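Local coordinates for protein ribonuclease T2 (Homo sapiens, PDB 3T0O) that cleaves single-stranded RNA, preferentially between purine and uridine residues, leaving purine-2',3'-cyclophosphate ends in the degradation of microbial RNA for innate immune sensing, at residues A[12-18]-A[173-179]; A[121-127]-A[148-152]. All blocks are in the same frame, centred on the assembly; numbering follows the deposited sequence. Where two conformers were deposited one is given.

How the interactions relate
Interaction 1 pairs two strands of the antiparallel sheet at the middle of the molecule, and interaction 2 joins two helical segments lying against one side of it; their centres are about 12 Å apart. The side chains of Met-15, Gln-17, Ile-175 and Leu-177 link them: Leu-177 CD1 lies 3.9 Å from Tyr-152 CE2, and Met-15 CG is 3.9 Å from Leu-121 CD1. The other side of the sheet carries Val-16, His-18 and Gln-174 and probably faces the catalytic site, for the nearest atoms of the side chains of Gln-174 and His-41, a predicted active-site histidine, are about 3 Å apart. In sequence, interaction 2 is nested inside the loop that interaction 1 closes.

Interaction 1. Residues A[12-18]-A[173-179]; sequences KLIMVQH and GQIELCL
Six backbone hydrogen bonds tie 12-18 to 173-179, two each for Leu-13/Leu-179, Met-15/Leu-177 and Gln-17/Ile-175; Met-15 N to Leu-177 O measures 2.8 Å. A water joins the side chains at one end, lying in the ring plane of His-18, 2.7 Å from ND1, and donating to Gln-174 OE1. That amide oxygen also accepts from His-41, a predicted active-site histidine whose ring stacks on His-18, while Gln-174 NE2 is hydrogen-bonded to Gln-159 OE1. Gln-174 fits here because its amide both accepts and donates.

These are neighbouring strands in the central antiparallel sheet of the RNase T2 fold, where 171-180 also pairs with 157-161, with a classic beta bulge where Gly-173 and Gln-174 both face Gln-159.

The beta-branched Ile-14 and Val-16 suit an extended strand. Val-16 CG1, anti to the backbone N (chi1 -178°), makes an unusually tight contact with Gln-174 CD at 3.2 Å. Ile-14 lays CG2 on Glu-176 CB at 3.6 Å, and its CG1 meets Cys-178 SG, disulfide-bonded to Cys-189. The apolar chain of Lys-12 can pass that sulfur, CE 3.7 Å from SG, while its amine reaches a salt bridge with Asp-46. On the other face, Leu-179 CD1 touches Met-15 CB at 3.8 Å.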
# COMPACT_ATOMS: atom_id res chain seq x y z
N LYS A 12 7.61 -5.17 13.61
CA LYS A 12 7.93 -5.10 12.18
C LYS A 12 7.10 -4.04 11.50
O LYS A 12 6.06 -3.57 11.99
CB LYS A 12 7.68 -6.46 11.48
CG LYS A 12 6.21 -6.75 11.39
CD LYS A 12 5.98 -8.23 11.05
CE LYS A 12 4.50 -8.50 11.02
NZ LYS A 12 4.08 -8.97 12.35
N LEU A 13 7.52 -3.71 10.29
CA LEU A 13 6.79 -2.78 9.47
C LEU A 13 6.02 -3.55 8.40
O LEU A 13 6.45 -4.62 8.01
CB LEU A 13 7.79 -1.83 8.78
CG LEU A 13 8.41 -0.85 9.78
CD1 LEU A 13 9.70 -0.29 9.17
CD2 LEU A 13 7.34 0.25 10.10
N ILE A 14 4.92 -2.97 7.91
CA ILE A 14 4.20 -3.58 6.80
C ILE A 14 4.09 -2.56 5.68
O ILE A 14 3.54 -1.46 5.91
CB ILE A 14 2.81 -4.01 7.26
CG1 ILE A 14 2.86 -4.94 8.45
CG2 ILE A 14 2.10 -4.78 6.08
CD1 ILE A 14 1.47 -5.07 9.14
N MET A 15 4.69 -2.85 4.51
CA MET A 15 4.54 -1.95 3.37
C MET A 15 3.25 -2.40 2.68
O MET A 15 3.14 -3.52 2.23
CB MET A 15 5.70 -2.07 2.40
CG MET A 15 5.42 -1.37 1.06
SD MET A 15 5.12 0.43 1.17
CE MET A 15 5.21 0.97 -0.51
N VAL A 16 2.27 -1.50 2.59
CA VAL A 16 0.93 -1.84 2.14
C VAL A 16 0.71 -1.11 0.85
O VAL A 16 0.84 0.14 0.78
CB VAL A 16 -0.07 -1.31 3.17
CG1 VAL A 16 -1.50 -1.73 2.70
CG2 VAL A 16 0.30 -1.93 4.53
N GLN A 17 0.39 -1.83 -0.24
CA GLN A 17 0.14 -1.23 -1.54
C GLN A 17 -1.24 -1.72 -1.99
O GLN A 17 -1.64 -2.81 -1.64
CB GLN A 17 1.19 -1.70 -2.52
CG GLN A 17 2.57 -1.16 -2.15
CD GLN A 17 3.66 -1.68 -3.04
OE1 GLN A 17 4.34 -2.70 -2.71
NE2 GLN A 17 3.80 -1.10 -4.16
N HIS A 18 -1.94 -0.87 -2.71
CA HIS A 18 -3.31 -1.21 -3.11
C HIS A 18 -3.59 -0.88 -4.56
O HIS A 18 -2.86 -0.15 -5.17
CB HIS A 18 -4.35 -0.67 -2.12
CG HIS A 18 -4.28 0.82 -1.90
ND1 HIS A 18 -4.97 1.39 -0.86
CD2 HIS A 18 -3.59 1.81 -2.51
CE1 HIS A 18 -4.78 2.70 -0.90
NE2 HIS A 18 -3.88 2.97 -1.84
N GLY A 173 -7.30 -6.39 -3.94
CA GLY A 173 -7.25 -4.96 -3.57
C GLY A 173 -5.93 -4.55 -2.98
O GLY A 173 -5.60 -3.40 -3.12
N GLN A 174 -5.25 -5.45 -2.26
CA GLN A 174 -4.12 -4.91 -1.42
C GLN A 174 -3.08 -5.99 -1.24
O GLN A 174 -3.43 -7.14 -1.05
CB GLN A 174 -4.72 -4.40 -0.09
CG GLN A 174 -3.65 -3.78 0.83
CD GLN A 174 -4.39 -2.86 1.84
OE1 GLN A 174 -4.58 -1.70 1.52
NE2 GLN A 174 -4.66 -3.37 2.99
N ILE A 175 -1.80 -5.60 -1.35
CA ILE A 175 -0.71 -6.56 -1.18
C ILE A 175 0.20 -5.99 -0.13
O ILE A 175 0.57 -4.80 -0.20
CB ILE A 175 -0.01 -6.74 -2.48
CG1 ILE A 175 -0.95 -7.48 -3.48
CG2 ILE A 175 1.38 -7.43 -2.26
CD1 ILE A 175 -0.33 -7.59 -4.92
N GLU A 176 0.48 -6.78 0.86
CA GLU A 176 1.29 -6.35 2.04
C GLU A 176 2.56 -7.14 2.05
O GLU A 176 2.55 -8.35 1.87
CB GLU A 176 0.56 -6.54 3.36
CG GLU A 176 -0.77 -5.76 3.29
CD GLU A 176 -1.48 -5.78 4.57
OE1 GLU A 176 -1.15 -6.60 5.40
OE2 GLU A 176 -2.43 -4.99 4.72
N LEU A 177 3.68 -6.46 2.29
CA LEU A 177 5.01 -7.12 2.40
C LEU A 177 5.59 -6.62 3.72
O LEU A 177 5.66 -5.41 3.97
CB LEU A 177 5.95 -6.73 1.27
CG LEU A 177 5.50 -7.29 -0.11
CD1 LEU A 177 6.10 -6.46 -1.26
CD2 LEU A 177 5.94 -8.76 -0.15
N CYS A 178 6.03 -7.55 4.55
CA CYS A 178 6.59 -7.14 5.84
C CYS A 178 8.07 -6.80 5.68
O CYS A 178 8.79 -7.35 4.86
CB CYS A 178 6.40 -8.22 6.88
SG CYS A 178 4.62 -8.22 7.34
N LEU A 179 8.51 -5.87 6.53
CA LEU A 179 9.87 -5.30 6.43
C LEU A 179 10.46 -5.18 7.81
O LEU A 179 9.76 -4.96 8.80
CB LEU A 179 9.84 -3.89 5.79
CG LEU A 179 9.24 -3.81 4.40
CD1 LEU A 179 9.14 -2.33 4.02
CD2 LEU A 179 10.10 -4.53 3.40
O HOH W 1 -6.73 -0.13 0.58

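Interaction 2. Residues A[121-127]-A[148-152]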
# COMPACT_ATOMS: atom_id res chain seq x y z
N LEU A 121 10.84 -1.91 -4.25
CA LEU A 121 10.10 -3.13 -4.39
C LEU A 121 9.54 -3.31 -5.80
O LEU A 121 9.50 -4.42 -6.38
CB LEU A 121 8.92 -3.11 -3.41
CG LEU A 121 9.49 -3.20 -2.00
CD1 LEU A 121 8.31 -2.87 -1.04
CD2 LEU A 121 10.08 -4.60 -1.65
N ASP A 122 9.13 -2.16 -6.40
CA ASP A 122 8.55 -2.19 -7.75
C ASP A 122 7.59 -3.32 -8.03
O ASP A 122 7.77 -4.09 -8.98
CB ASP A 122 9.60 -2.02 -8.82
CG ASP A 122 8.97 -1.50 -10.15
OD1 ASP A 122 7.73 -1.31 -10.20
OD2 ASP A 122 9.80 -1.29 -11.05
N LEU A 123 6.56 -3.36 -7.19
CA LEU A 123 5.54 -4.38 -7.34
C LEU A 123 4.87 -4.37 -8.70
O LEU A 123 4.61 -5.40 -9.24
CB LEU A 123 4.53 -4.18 -6.20
CG LEU A 123 3.23 -4.99 -6.37
CD1 LEU A 123 3.50 -6.52 -6.17
CD2 LEU A 123 2.26 -4.46 -5.29
N ASN A 124 4.68 -3.19 -9.25
CA ASN A 124 4.10 -3.09 -10.56
C ASN A 124 4.93 -3.80 -11.64
O ASN A 124 4.36 -4.59 -12.43
CB ASN A 124 3.91 -1.66 -10.92
CG ASN A 124 2.75 -1.11 -10.20
OD1 ASN A 124 1.63 -1.49 -10.54
ND2 ASN A 124 2.98 -0.16 -9.28
N SER A 125 6.23 -3.58 -11.65
CA SER A 125 7.06 -4.25 -12.68
C SER A 125 7.12 -5.72 -12.39
O SER A 125 7.14 -6.49 -13.34
CB SER A 125 8.47 -3.67 -12.74
OG SER A 125 8.35 -2.35 -13.20
N VAL A 126 7.17 -6.09 -11.13
CA VAL A 126 7.24 -7.50 -10.77
C VAL A 126 6.07 -8.28 -11.32
O VAL A 126 6.26 -9.33 -12.00
CB VAL A 126 7.35 -7.62 -9.29
CG1 VAL A 126 7.09 -8.99 -8.79
CG2 VAL A 126 8.73 -7.14 -8.89
N LEU A 127 4.86 -7.72 -11.10
CA LEU A 127 3.69 -8.44 -11.54
C LEU A 127 3.70 -8.54 -13.06
O LEU A 127 3.40 -9.61 -13.62
CB LEU A 127 2.41 -7.70 -11.05
CG LEU A 127 2.21 -7.98 -9.57
CD1 LEU A 127 1.07 -6.95 -9.14
CD2 LEU A 127 1.78 -9.38 -9.23
N LEU A 148 4.82 -13.73 -6.15
CA LEU A 148 5.43 -12.75 -5.27
C LEU A 148 6.34 -13.37 -4.23
O LEU A 148 7.40 -12.83 -3.90
CB LEU A 148 4.37 -11.86 -4.64
CG LEU A 148 3.64 -11.18 -5.78
CD1 LEU A 148 2.60 -10.34 -5.07
CD2 LEU A 148 4.49 -10.25 -6.72
N ALA A 149 6.02 -14.55 -3.73
CA ALA A 149 6.94 -15.20 -2.83
C ALA A 149 8.25 -15.55 -3.48
O ALA A 149 9.30 -15.46 -2.84
CB ALA A 149 6.25 -16.42 -2.23
N ARG A 150 8.22 -15.96 -4.73
CA ARG A 150 9.49 -16.29 -5.42
C ARG A 150 10.31 -15.03 -5.62
O ARG A 150 11.51 -15.01 -5.35
CB ARG A 150 9.21 -16.96 -6.75
CG ARG A 150 10.40 -17.06 -7.69
CD ARG A 150 11.12 -18.30 -7.58
NE ARG A 150 12.25 -18.24 -8.47
CZ ARG A 150 12.73 -19.28 -9.16
NH1 ARG A 150 12.15 -20.48 -9.09
NH2 ARG A 150 13.80 -19.11 -9.95
N VAL A 151 9.67 -13.97 -6.08
CA VAL A 151 10.44 -12.73 -6.38
C VAL A 151 10.96 -12.06 -5.13
O VAL A 151 12.14 -11.73 -5.06
CB VAL A 151 9.59 -11.76 -7.18
CG1 VAL A 151 10.28 -10.36 -7.28
CG2 VAL A 151 9.35 -12.35 -8.59
N TYR A 152 10.09 -11.90 -4.12
CA TYR A 152 10.54 -11.21 -2.92
C TYR A 152 11.16 -12.09 -1.85
O TYR A 152 11.77 -11.57 -0.91
CB TYR A 152 9.36 -10.46 -2.30
CG TYR A 152 8.91 -9.34 -3.18
CD1 TYR A 152 9.78 -8.34 -3.54
CD2 TYR A 152 7.65 -9.30 -3.68
CE1 TYR A 152 9.35 -7.27 -4.38
CE2 TYR A 152 7.20 -8.24 -4.51
CZ TYR A 152 8.06 -7.27 -4.85
OH TYR A 152 7.60 -6.24 -5.62
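Tyr-152 reaches from the last turn of helix 141-152 to the junction at Leu-121 and Asp-122, its side chain crossing that of Leu-121 at about a right angle. The hydroxyl donates to Leu-121 O over 2.7 Å; that oxygen lies at the ring edge, in the ring plane, whereas the OH stands 58° out of the carbonyl plane. With CG anti to the carbonyl carbon (chi1 -67°), the ring is aimed at the helix junction, and its OH lies 3.3 Å from Leu-123 CA. Tyrosine fits because a flat apolar ring can pass between leucines and valines and still end in a donor. Over the centre of one ring face sits Val-151 CG1, 4.2 Å above the plane. Val-126 comes from the opposite direction, its CG2 3.6 Å from the hydroxyl, and meets Val-151 tip to tip through the two CG1 methyls; the beta-branched valines offer methyls that fill the gap between the helices. Leu-148 sends CD2 into the group formed by Leu-123, Val-126 and Leu-127, crossing Leu-123 nearly perpendicularly and touching Val-126 CG1 at 3.6 Å.

Asp-122, at positive phi, ends helix 107-121 and is the N-cap of helix 123-129: OD1 accepts from Ser-125 N at 3.1 Å, and OD2 from Ser-125 OG. The axes of 123-127 and 148-152 make 118° and come no closer than 11.1 Å, bridged by the tyrosine ring and leucine branches, with the valines meeting between the backbones. Leu-123, Leu-148 and Tyr-152 also touch Ile-175 or Leu-177, placing this contact in the helix-on-sheet layer of the alpha/beta RNase T2 fold.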